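Local atomic coordinates of ARO (armadillo repeats only protein) (Plasmodium falciparum Santa Lucia, PDB entry 5EWP), a protein that probably acts as an armadillo-repeat binding scaffold in the translocation and attachment of rhoptries to the apical pole of the parasite. Residues A[16-21]-A[32-37]. Sequence-based numbering, arbitrary orientation.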
# COMPACT_ATOMS: atom_id res chain seq x y z
N ILE A 16 -7.11 26.87 -5.41
CA ILE A 16 -5.78 27.21 -4.92
C ILE A 16 -5.88 27.96 -3.60
O ILE A 16 -5.11 27.71 -2.68
CB ILE A 16 -4.99 28.04 -5.96
CG1 ILE A 16 -4.63 27.16 -7.16
CG2 ILE A 16 -3.74 28.65 -5.32
CD1 ILE A 16 -3.86 27.89 -8.24
N LEU A 17 -6.85 28.87 -3.50
CA LEU A 17 -7.04 29.58 -2.24
C LEU A 17 -7.49 28.64 -1.14
O LEU A 17 -7.01 28.74 -0.01
CB LEU A 17 -8.04 30.71 -2.43
CG LEU A 17 -7.48 31.77 -3.36
CD1 LEU A 17 -8.44 32.89 -3.48
CD2 LEU A 17 -6.15 32.29 -2.82
N ARG A 18 -8.41 27.73 -1.47
CA ARG A 18 -8.89 26.73 -0.52
C ARG A 18 -7.75 25.86 -0.05
O ARG A 18 -7.63 25.58 1.14
CB ARG A 18 -10.00 25.88 -1.14
CG ARG A 18 -11.34 26.60 -1.22
CD ARG A 18 -12.39 25.80 -1.98
NE ARG A 18 -12.67 24.50 -1.37
CZ ARG A 18 -13.20 23.47 -2.01
NH1 ARG A 18 -13.52 23.58 -3.29
NH2 ARG A 18 -13.42 22.33 -1.37
N PHE A 19 -6.88 25.46 -0.98
CA PHE A 19 -5.72 24.66 -0.61
C PHE A 19 -4.79 25.40 0.35
O PHE A 19 -4.35 24.85 1.36
CB PHE A 19 -4.91 24.24 -1.85
CG PHE A 19 -3.71 23.40 -1.50
CD1 PHE A 19 -3.82 22.02 -1.38
CD2 PHE A 19 -2.48 24.00 -1.21
CE1 PHE A 19 -2.72 21.23 -1.02
CE2 PHE A 19 -1.39 23.24 -0.85
CZ PHE A 19 -1.52 21.85 -0.74
N ASP A 20 -4.47 26.65 0.03
CA ASP A 20 -3.53 27.41 0.86
C ASP A 20 -4.06 27.60 2.27
O ASP A 20 -3.31 27.52 3.24
CB ASP A 20 -3.23 28.78 0.23
CG ASP A 20 -2.38 28.65 -1.01
OD1 ASP A 20 -1.76 27.57 -1.19
OD2 ASP A 20 -2.31 29.62 -1.80
N LYS A 21 -5.36 27.83 2.39
CA LYS A 21 -5.96 28.01 3.70
C LYS A 21 -6.00 26.68 4.45
O LYS A 21 -5.68 26.62 5.65
CB LYS A 21 -7.37 28.59 3.57
CG LYS A 21 -8.03 28.92 4.92
CD LYS A 21 -9.39 29.56 4.72
CE LYS A 21 -10.04 29.91 6.05
NZ LYS A 21 -10.40 28.69 6.83
N VAL A 32 -9.70 16.66 2.07
CA VAL A 32 -10.45 15.57 1.46
C VAL A 32 -11.39 16.08 0.35
O VAL A 32 -11.46 15.49 -0.73
CB VAL A 32 -11.24 14.79 2.54
CG1 VAL A 32 -12.16 13.76 1.91
CG2 VAL A 32 -10.25 14.10 3.45
N ASN A 33 -12.09 17.18 0.61
CA ASN A 33 -12.98 17.77 -0.38
C ASN A 33 -12.23 18.23 -1.61
O ASN A 33 -12.76 18.21 -2.72
CB ASN A 33 -13.74 18.97 0.20
CG ASN A 33 -14.67 18.57 1.32
OD1 ASN A 33 -15.13 17.43 1.38
ND2 ASN A 33 -14.96 19.51 2.21
N LEU A 34 -10.98 18.65 -1.40
CA LEU A 34 -10.14 19.17 -2.48
C LEU A 34 -9.50 18.08 -3.34
O LEU A 34 -8.97 18.36 -4.41
CB LEU A 34 -9.06 20.08 -1.89
CG LEU A 34 -9.50 21.48 -1.48
CD1 LEU A 34 -8.36 22.15 -0.78
CD2 LEU A 34 -9.93 22.28 -2.73
N CYS A 35 -9.54 16.83 -2.87
CA CYS A 35 -8.92 15.75 -3.65
C CYS A 35 -9.52 15.63 -5.05
O CYS A 35 -8.85 15.18 -5.98
CB CYS A 35 -9.04 14.41 -2.92
SG CYS A 35 -7.92 14.21 -1.54
N SER A 36 -10.78 16.04 -5.22
CA SER A 36 -11.42 15.96 -6.53
C SER A 36 -11.01 17.11 -7.47
O SER A 36 -11.33 17.09 -8.65
CB SER A 36 -12.95 15.94 -6.38
OG SER A 36 -13.42 17.11 -5.75
N SER A 37 -10.31 18.11 -6.94
CA SER A 37 -9.94 19.27 -7.75
C SER A 37 -9.04 18.87 -8.91
O SER A 37 -8.07 18.15 -8.73
CB SER A 37 -9.23 20.33 -6.92
OG SER A 37 -8.82 21.38 -7.78
O HOH W 1 -13.55 20.72 -3.92
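Arg18 reaches across to the end of helix 28-34 because its chain, extended at chi2 (174°), bends at chi3 (60°) and lays the guanidinium over Leu34. Leu34 meets it with CG anti to its own carbonyl carbon (chi1 -78°), its two methyls dividing the work. Leu34 CD2 sits over the centre of the guanidinium, 3.6 Å from Arg18 CZ, while Leu34 CD1 presses on the backbone of helix 14-25, 3.6 Å from Phe19 N, and touches Phe19 CB. A forked, apolar leucine thus suits a place between a helix backbone and a planar cation. Exposed Asn33 offers its aliphatic CB to the guanidinium edge, in plane, 3.7 Å from Arg18 NH2, while its amide OD1 bonds weakly to Gln29. Arginine's several N-H groups serve other partners: NE forms a salt bridge with Glu30, and Arg18 NH1 donates to water 1 (2.9 Å), which in turn donates to Asn33 O, near the helix end. Buried Phe19 gives a large apolar ring to Phe31 and to Leu61, Ser62 and Gln65 of helix 58-70; Leu34 also reaches Ser62. The contact pairs two consecutive helices at the N-terminal end of a largely helical armadillo-repeat fold.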